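Local coordinates for copper-transporting ATPase PAA1, chloroplastic (Arabidopsis thaliana, PDB 5LBD), which pumps monovalent copper across the plastid envelope into the stroma at the expense of ATP, here represented by its nucleotide-binding N-domain, at residues 6-12 with 125-131; 32-37 with 82-86. The protein carries 2 engineered substitutions. One frame throughout, in Å; residues are numbered along the deposited sequence.

How the contacts relate
Contact 1 pairs strand 7-11 with strand 123-130 at one border of the antiparallel sheet, where the two ends of the domain meet. It is partly buried and mixes backbone bonds and salt bridges with apolar contacts. Contact 2 lies deeper, its centre about 5 Å from that of the chain, against about 9 Å for contact 1, and sets helix 26-37 on strand 82-87 almost wholly through apolar side chains and one bridging water. Both reach the same sheet, their centres about 14 Å apart without touching. Helix 26-37 connects them: besides forming contact 2 it also packs on Val10, Ile12 and Ala126 of contact 1, and along the chain contact 2 is nested within contact 1.

Contact 1: residues 6-12 with 125-131; sequences VVTEVII and AAVIRFE
Thr8 and Glu9 share Arg129 as their partner, which makes a classic beta bulge in the antiparallel pairing of strand 7-11 with strand 123-130. Arg129 O accepts a bond of 2.8 Å from Thr8 N, a weak one of 3.4 Å from Glu9 N and another weak one from the hydroxyl OG1 of Thr8. Beyond the bulge Arg129 N binds Glu9 O, and Ile11 and Val127 exchange a pair of backbone bonds; Val6 and Glu131 do the same at the chain end. The Arg129 side chain passes Thr8 and Glu9 in turn. Its CB lies 3.8 Å from Thr8 OG1, CG skirts Glu9 O, and CD comes within 3.5 Å of Glu9 OE1. A bend at chi3 (-34°) then turns the tip across the bulge. NE donates to Glu9 OE1 at 2.9 Å, close to the guanidinium plane, reaching the oxygen from its anti side while the carboxylate stands 89° to that plane. Thr8 OG1 sits over one face of the guanidinium, near the rim, and NH2 also reaches Glu131 OE2 at 3.0 Å. Val7 and Phe130 diverge at CB, yet Val7 CG2 meets Phe130 CE2 obliquely at 3.5 Å. Helix 43-52 packs on Val7 and Phe130, helix 26-37 on Val10. On the face with Glu9 and Arg129, Ile11 CB lies 3.6 Å from Val127 CG1, the two side chains side by side under helix 101-107. The chemistry thus divides along the strands: apolar contacts tie the edge strand to helices on both faces, while near the C-terminus one guanidinium joins a carboxylate of the facing strand, Glu9, to that of the C-terminal residue, Glu131, which would partly offset the repulsion between the two acids.

Contact 2: residues 32-37 with 82-86; sequences LAAAVE and KRVTV
Helix 26-37 lies across a face of the antiparallel sheet of the N-domain, and its last turns settle on strand 82-87 at 80°, close to perpendicular. Val84 and Val86, alternate residues of the strand, both point at the helix. Val36 comes down between them. With CG1 anti to its backbone N (chi1 177°), its CG2 branch reaches Val84 CG1 at 3.6 Å, while its CB lies 4.0 Å from Val86 CG2, the two side chains passing alongside, one headed to the strand and the other to the helix. The same Val86 methyl CG2 also meets Ala33 CB at 3.9 Å, so one branch is held between residues a helical turn apart. Towards the start of the strand, Leu32 CB stands 4.2 Å from Val84 CG1, and its CD2 touches the aliphatic part of Lys82 at CE, 4.0 Å away, the chains crossing at about a right angle. The Lys82 ammonium turns elsewhere, to Asn80 O. Glu37 brings the polar group to this interface. Its chain folds at chi2 (-68°) and carries OE2 to 3.4 Å from Val86 CG1, a van der Waals approach. A water completes the link, donating to Glu37 OE2 at 2.7 Å and to Val86 O at 3.0 Å. Behind this pair, Ile118 of strand 115-120 touches both Ala33 and Val86, while Ile48 of helix 43-52 packs on Ala33. Glu37, just ahead of the His-Pro motif, probably corresponds to the glutamate lining the adenine pocket in related copper pumps. A helix laid across an antiparallel sheet in this way belongs to the alpha/beta fold of the P1B-type ATPase nucleotide-binding domain.

Contact 1: residues 6-12 with 125-131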
ATOM      1  N   VAL A   6      -3.984 -11.341   7.342  0.59 25.17           N
ATOM      2  CA  VAL A   6      -4.295 -11.691   5.963  0.59 23.83           C
ATOM      3  C   VAL A   6      -5.091 -10.552   5.346  0.59 21.27           C
ATOM      4  O   VAL A   6      -6.002 -10.002   5.979  0.59 23.91           O
ATOM      5  CB  VAL A   6      -5.082 -13.011   5.871  0.59 39.18           C
ATOM      6  CG1 VAL A   6      -5.172 -13.462   4.430  0.59 31.77           C
ATOM      7  CG2 VAL A   6      -4.436 -14.080   6.725  0.59 37.87           C
ATOM      8  N   VAL A   7      -4.762 -10.213   4.096  1.00 21.29           N
ATOM      9  CA  VAL A   7      -5.547  -9.235   3.365  1.00 19.73           C
ATOM     10  C   VAL A   7      -6.949  -9.780   3.200  1.00 24.54           C
ATOM     11  O   VAL A   7      -7.137 -10.927   2.771  1.00 23.51           O
ATOM     12  CB  VAL A   7      -4.900  -8.936   2.012  1.00 20.90           C
ATOM     13  CG1 VAL A   7      -5.833  -8.133   1.136  1.00 22.43           C
ATOM     14  CG2 VAL A   7      -3.578  -8.199   2.213  1.00 21.03           C
ATOM     15  N   THR A   8      -7.954  -8.977   3.556  1.00 23.88           N
ATOM     16  CA  THR A   8      -9.325  -9.418   3.334  1.00 29.67           C
ATOM     17  C   THR A   8     -10.058  -8.579   2.306  1.00 36.63           C
ATOM     18  O   THR A   8     -10.835  -9.117   1.507  1.00 34.46           O
ATOM     19  CB  THR A   8     -10.108  -9.430   4.649  1.00 42.81           C
ATOM     20  OG1 THR A   8     -10.124  -8.126   5.225  1.00 46.04           O
ATOM     21  CG2 THR A   8      -9.471 -10.393   5.616  1.00 39.93           C
ATOM     22  N   GLU A   9      -9.810  -7.281   2.282  1.00 21.40           N
ATOM     23  CA  GLU A   9     -10.565  -6.394   1.420  1.00 25.92           C
ATOM     24  C   GLU A   9      -9.667  -5.272   0.941  1.00 24.18           C
ATOM     25  O   GLU A   9      -8.913  -4.683   1.724  1.00 22.65           O
ATOM     26  CB  GLU A   9     -11.774  -5.818   2.140  1.00 26.13           C
ATOM     27  CG  GLU A   9     -12.708  -5.054   1.224  1.00 29.58           C
ATOM     28  CD  GLU A   9     -13.956  -4.555   1.945  1.00 32.70           C
ATOM     29  OE1 GLU A   9     -13.988  -4.650   3.189  1.00 43.69           O
ATOM     30  OE2 GLU A   9     -14.910  -4.093   1.274  1.00 39.51           O
ATOM     31  N   VAL A  10      -9.772  -4.965  -0.343  1.00 20.28           N
ATOM     32  CA  VAL A  10      -9.146  -3.795  -0.930  1.00 17.18           C
ATOM     33  C   VAL A  10     -10.263  -2.894  -1.415  1.00 18.46           C
ATOM     34  O   VAL A  10     -11.105  -3.331  -2.211  1.00 21.66           O
ATOM     35  CB  VAL A  10      -8.200  -4.156  -2.082  1.00 16.93           C
ATOM     36  CG1 VAL A  10      -7.521  -2.948  -2.623  1.00 19.87           C
ATOM     37  CG2 VAL A  10      -7.146  -5.165  -1.602  1.00 20.20           C
ATOM     38  N   ILE A  11     -10.301  -1.648  -0.918  1.00 18.23           N
ATOM     39  CA  ILE A  11     -11.369  -0.703  -1.230  1.00 20.29           C
ATOM     40  C   ILE A  11     -10.798   0.441  -2.064  1.00 20.22           C
ATOM     41  O   ILE A  11      -9.794   1.049  -1.674  1.00 20.75           O
ATOM     42  CB  ILE A  11     -12.017  -0.174   0.057  1.00 25.68           C
ATOM     43  CG1 ILE A  11     -12.492  -1.342   0.927  1.00 28.21           C
ATOM     44  CG2 ILE A  11     -13.188   0.747  -0.280  1.00 32.51           C
ATOM     45  CD1 ILE A  11     -13.021  -0.947   2.267  1.00 33.14           C
ATOM     46  N   ILE A  12     -11.471   0.766  -3.164  1.00 26.52           N
ATOM     47  CA  ILE A  12     -10.979   1.695  -4.182  1.00 29.74           C
ATOM     48  C   ILE A  12     -11.964   2.850  -4.314  1.00 27.70           C
ATOM     49  O   ILE A  12     -13.159   2.613  -4.510  1.00 30.76           O
ATOM     50  CB  ILE A  12     -10.812   1.026  -5.559  1.00 51.20           C
ATOM     51  CG1 ILE A  12     -10.003  -0.263  -5.475  1.00 65.20           C
ATOM     52  CG2 ILE A  12     -10.186   2.018  -6.536  1.00 50.84           C
ATOM     53  CD1 ILE A  12      -8.622  -0.060  -5.021  1.00 34.75           C
ATOM     54  N   ALA A 125      -5.323   6.253  -3.002  1.00 17.54           N
ATOM     55  CA  ALA A 125      -5.681   5.234  -3.955  1.00 20.82           C
ATOM     56  C   ALA A 125      -6.556   4.134  -3.374  1.00 18.78           C
ATOM     57  O   ALA A 125      -7.338   3.538  -4.129  1.00 20.85           O
ATOM     58  CB  ALA A 125      -4.422   4.600  -4.540  1.00 21.52           C
ATOM     59  N   ALA A 126      -6.390   3.797  -2.098  1.00 19.08           N
ATOM     60  CA  ALA A 126      -7.038   2.599  -1.591  1.00 19.83           C
ATOM     61  C   ALA A 126      -6.881   2.513  -0.087  1.00 14.57           C
ATOM     62  O   ALA A 126      -6.021   3.152   0.522  1.00 15.52           O
ATOM     63  CB  ALA A 126      -6.442   1.343  -2.232  1.00 18.01           C
ATOM     64  N   VAL A 127      -7.707   1.669   0.506  1.00 14.16           N
ATOM     65  CA  VAL A 127      -7.497   1.220   1.870  1.00 15.36           C
ATOM     66  C   VAL A 127      -7.514  -0.302   1.796  1.00 16.20           C
ATOM     67  O   VAL A 127      -8.285  -0.888   1.031  1.00 18.33           O
ATOM     68  CB  VAL A 127      -8.534   1.800   2.862  1.00 19.12           C
ATOM     69  CG1 VAL A 127      -9.953   1.432   2.488  1.00 28.04           C
ATOM     70  CG2 VAL A 127      -8.217   1.353   4.283  1.00 23.83           C
ATOM     71  N   ILE A 128      -6.637  -0.942   2.545  1.00 16.61           N
ATOM     72  CA  ILE A 128      -6.586  -2.398   2.628  1.00 17.10           C
ATOM     73  C   ILE A 128      -6.941  -2.808   4.047  1.00 20.43           C
ATOM     74  O   ILE A 128      -6.343  -2.304   5.009  1.00 19.34           O
ATOM     75  CB  ILE A 128      -5.207  -2.971   2.241  1.00 15.20           C
ATOM     76  CG1 ILE A 128      -4.787  -2.481   0.851  1.00 20.01           C
ATOM     77  CG2 ILE A 128      -5.236  -4.502   2.322  1.00 18.38           C
ATOM     78  CD1 ILE A 128      -3.349  -2.817   0.494  1.00 26.88           C
ATOM     79  N   ARG A 129      -7.888  -3.722   4.178  1.00 17.90           N
ATOM     80  CA  ARG A 129      -8.299  -4.272   5.460  1.00 20.49           C
ATOM     81  C   ARG A 129      -7.711  -5.662   5.638  1.00 23.42           C
ATOM     82  O   ARG A 129      -7.618  -6.439   4.678  1.00 24.59           O
ATOM     83  CB  ARG A 129      -9.823  -4.368   5.583  1.00 27.99           C
ATOM     84  CG  ARG A 129     -10.568  -3.121   5.229  1.00 50.34           C
ATOM     85  CD  ARG A 129     -12.014  -3.188   5.737  1.00 44.53           C
ATOM     86  NE  ARG A 129     -12.578  -4.537   5.709  1.00 46.63           N
ATOM     87  CZ  ARG A 129     -12.627  -5.361   6.756  1.00 52.59           C
ATOM     88  NH1 ARG A 129     -12.146  -4.975   7.934  1.00 67.83           N
ATOM     89  NH2 ARG A 129     -13.148  -6.579   6.624  1.00 60.35           N
ATOM     90  N   PHE A 130      -7.343  -5.974   6.878  1.00 24.07           N
ATOM     91  CA  PHE A 130      -6.753  -7.244   7.284  1.00 24.15           C
ATOM     92  C   PHE A 130      -7.568  -7.845   8.412  1.00 31.42           C
ATOM     93  O   PHE A 130      -8.034  -7.121   9.293  1.00 36.29           O
ATOM     94  CB  PHE A 130      -5.329  -7.055   7.798  1.00 22.83           C
ATOM     95  CG  PHE A 130      -4.417  -6.419   6.826  1.00 19.73           C
ATOM     96  CD1 PHE A 130      -4.453  -5.067   6.627  1.00 21.47           C
ATOM     97  CD2 PHE A 130      -3.528  -7.166   6.072  1.00 24.14           C
ATOM     98  CE1 PHE A 130      -3.617  -4.454   5.709  1.00 20.75           C
ATOM     99  CE2 PHE A 130      -2.695  -6.549   5.154  1.00 20.76           C
ATOM    100  CZ  PHE A 130      -2.731  -5.216   4.978  1.00 19.65           C
ATOM    101  N   GLU A 131      -7.709  -9.164   8.403  1.00 44.77           N
ATOM    102  CA  GLU A 131      -8.339  -9.871   9.514  1.00 39.59           C
ATOM    103  C   GLU A 131      -7.397 -10.970   9.997  1.00 55.40           C
ATOM    104  O   GLU A 131      -6.280 -11.099   9.483  1.00 62.34           O
ATOM    105  CB  GLU A 131      -9.688 -10.466   9.105  1.00 50.97           C
ATOM    106  CG  GLU A 131     -10.744  -9.432   8.713  1.00 56.81           C
ATOM    107  CD  GLU A 131     -12.053 -10.067   8.228  1.00 67.23           C
ATOM    108  OE1 GLU A 131     -12.198 -11.306   8.324  1.00 65.04           O
ATOM    109  OE2 GLU A 131     -12.934  -9.321   7.745  1.00 73.74           O
ATOM    110  OXT GLU A 131      -7.717 -11.745  10.902  1.00 60.59           O
TER

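Contact 2: residues 32-37 with 82-86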
ATOM      1  N   LEU A  32       1.248  -2.597  -6.433  1.00 16.38           N
ATOM      2  CA  LEU A  32       2.071  -1.431  -6.131  1.00 14.39           C
ATOM      3  C   LEU A  32       2.509  -1.454  -4.679  1.00 13.52           C
ATOM      4  O   LEU A  32       3.666  -1.180  -4.357  1.00 15.42           O
ATOM      5  CB  LEU A  32       1.263  -0.160  -6.408  1.00 16.05           C
ATOM      6  CG  LEU A  32       0.994   0.199  -7.857  1.00 16.38           C
ATOM      7  CD1 LEU A  32      -0.090   1.242  -7.925  1.00 19.18           C
ATOM      8  CD2 LEU A  32       2.236   0.681  -8.546  1.00 19.93           C
ATOM      9  N   ALA A  33       1.578  -1.759  -3.783  1.00 15.43           N
ATOM     10  CA  ALA A  33       1.949  -1.796  -2.359  1.00 15.84           C
ATOM     11  C   ALA A  33       2.968  -2.899  -2.082  1.00 13.96           C
ATOM     12  O   ALA A  33       3.926  -2.709  -1.330  1.00 16.68           O
ATOM     13  CB  ALA A  33       0.705  -1.996  -1.509  1.00 15.70           C
ATOM     14  N   ALA A  34       2.809  -4.051  -2.727  1.00 14.84           N
ATOM     15  CA  ALA A  34       3.773  -5.116  -2.531  1.00 14.94           C
ATOM     16  C   ALA A  34       5.164  -4.726  -3.003  1.00 16.93           C
ATOM     17  O   ALA A  34       6.148  -5.212  -2.459  1.00 17.28           O
ATOM     18  CB  ALA A  34       3.315  -6.374  -3.244  1.00 16.35           C
ATOM     19  N   ALA A  35       5.270  -3.903  -4.044  1.00 15.25           N
ATOM     20  CA  ALA A  35       6.580  -3.466  -4.495  1.00 17.58           C
ATOM     21  C   ALA A  35       7.279  -2.633  -3.426  1.00 15.64           C
ATOM     22  O   ALA A  35       8.487  -2.751  -3.220  1.00 18.11           O
ATOM     23  CB  ALA A  35       6.442  -2.655  -5.768  1.00 19.14           C
ATOM     24  N   VAL A  36       6.516  -1.795  -2.736  1.00 15.17           N
ATOM     25  CA  VAL A  36       7.064  -1.046  -1.605  1.00 15.60           C
ATOM     26  C   VAL A  36       7.478  -1.994  -0.489  1.00 15.87           C
ATOM     27  O   VAL A  36       8.541  -1.820   0.130  1.00 19.35           O
ATOM     28  CB  VAL A  36       6.018  -0.026  -1.116  1.00 15.98           C
ATOM     29  CG1 VAL A  36       6.527   0.737   0.142  1.00 19.56           C
ATOM     30  CG2 VAL A  36       5.683   0.954  -2.217  1.00 19.68           C
ATOM     31  N   GLU A  37       6.610  -2.953  -0.177  1.00 17.07           N
ATOM     32  CA  GLU A  37       6.755  -3.845   0.974  1.00 20.90           C
ATOM     33  C   GLU A  37       7.622  -5.072   0.703  1.00 18.35           C
ATOM     34  O   GLU A  37       7.800  -5.871   1.618  1.00 20.16           O
ATOM     35  CB  GLU A  37       5.372  -4.312   1.451  1.00 20.81           C
ATOM     36  CG  GLU A  37       4.474  -3.184   1.924  1.00 22.15           C
ATOM     37  CD  GLU A  37       4.955  -2.529   3.186  1.00 35.96           C
ATOM     38  OE1 GLU A  37       5.622  -3.185   4.021  1.00 30.82           O
ATOM     39  OE2 GLU A  37       4.704  -1.326   3.333  1.00 36.37           O
ATOM     40  N   LYS A  82       6.222   6.263  -9.836  1.00 25.79           N
ATOM     41  CA  LYS A  82       5.188   6.801  -8.969  1.00 28.21           C
ATOM     42  C   LYS A  82       5.651   6.747  -7.529  1.00 21.91           C
ATOM     43  O   LYS A  82       6.271   5.770  -7.113  1.00 22.14           O
ATOM     44  CB  LYS A  82       3.876   6.016  -9.128  1.00 29.61           C
ATOM     45  CG  LYS A  82       3.261   6.162 -10.493  1.00 30.49           C
ATOM     46  CD  LYS A  82       2.129   5.169 -10.671  1.00 34.91           C
ATOM     47  CE  LYS A  82       2.644   3.787 -11.056  1.00 43.00           C
ATOM     48  NZ  LYS A  82       3.283   3.810 -12.396  1.00 49.61           N
ATOM     49  N   ARG A  83       5.288   7.769  -6.736  1.00 22.52           N
ATOM     50  CA  ARG A  83       5.550   7.745  -5.299  1.00 19.12           C
ATOM     51  C   ARG A  83       4.431   6.974  -4.613  1.00 20.62           C
ATOM     52  O   ARG A  83       3.309   7.475  -4.494  1.00 25.59           O
ATOM     53  CB  ARG A  83       5.627   9.160  -4.728  1.00 22.57           C
ATOM     54  CG  ARG A  83       6.526  10.105  -5.500  1.00 29.57           C
ATOM     55  CD  ARG A  83       6.693  11.493  -4.797  1.00 41.34           C
ATOM     56  NE  ARG A  83       5.452  12.280  -4.719  1.00 29.87           N
ATOM     57  CZ  ARG A  83       4.604  12.247  -3.690  1.00 32.06           C
ATOM     58  NH1 ARG A  83       4.851  11.472  -2.627  1.00 29.35           N
ATOM     59  NH2 ARG A  83       3.504  12.998  -3.729  1.00 27.03           N
ATOM     60  N   VAL A  84       4.736   5.775  -4.136  1.00 18.74           N
ATOM     61  CA  VAL A  84       3.734   4.865  -3.589  1.00 16.18           C
ATOM     62  C   VAL A  84       3.953   4.805  -2.087  1.00 16.97           C
ATOM     63  O   VAL A  84       5.041   4.440  -1.637  1.00 16.31           O
ATOM     64  CB  VAL A  84       3.812   3.467  -4.217  1.00 16.27           C
ATOM     65  CG1 VAL A  84       2.802   2.549  -3.560  1.00 17.07           C
ATOM     66  CG2 VAL A  84       3.559   3.540  -5.698  1.00 19.19           C
ATOM     67  N   THR A  85       2.932   5.165  -1.314  1.00 14.03           N
ATOM     68  CA  THR A  85       2.992   5.140   0.136  1.00 13.00           C
ATOM     69  C   THR A  85       2.093   4.034   0.655  1.00 16.69           C
ATOM     70  O   THR A  85       1.027   3.766   0.106  1.00 16.71           O
ATOM     71  CB  THR A  85       2.551   6.457   0.757  1.00 15.51           C
ATOM     72  OG1 THR A  85       1.265   6.801   0.236  1.00 17.93           O
ATOM     73  CG2 THR A  85       3.551   7.527   0.417  1.00 21.41           C
ATOM     74  N   VAL A  86       2.516   3.418   1.751  1.00 15.74           N
ATOM     75  CA  VAL A  86       1.796   2.354   2.421  1.00 12.72           C
ATOM     76  C   VAL A  86       1.862   2.646   3.911  1.00 16.02           C
ATOM     77  O   VAL A  86       2.950   2.591   4.499  1.00 15.10           O
ATOM     78  CB  VAL A  86       2.392   0.982   2.139  1.00 15.00           C
ATOM     79  CG1 VAL A  86       1.584  -0.050   2.783  1.00 17.15           C
ATOM     80  CG2 VAL A  86       2.505   0.725   0.631  1.00 16.63           C
TER
HETATM   81  O   HOH W   1       4.156   0.067   5.632  1.00 34.03           O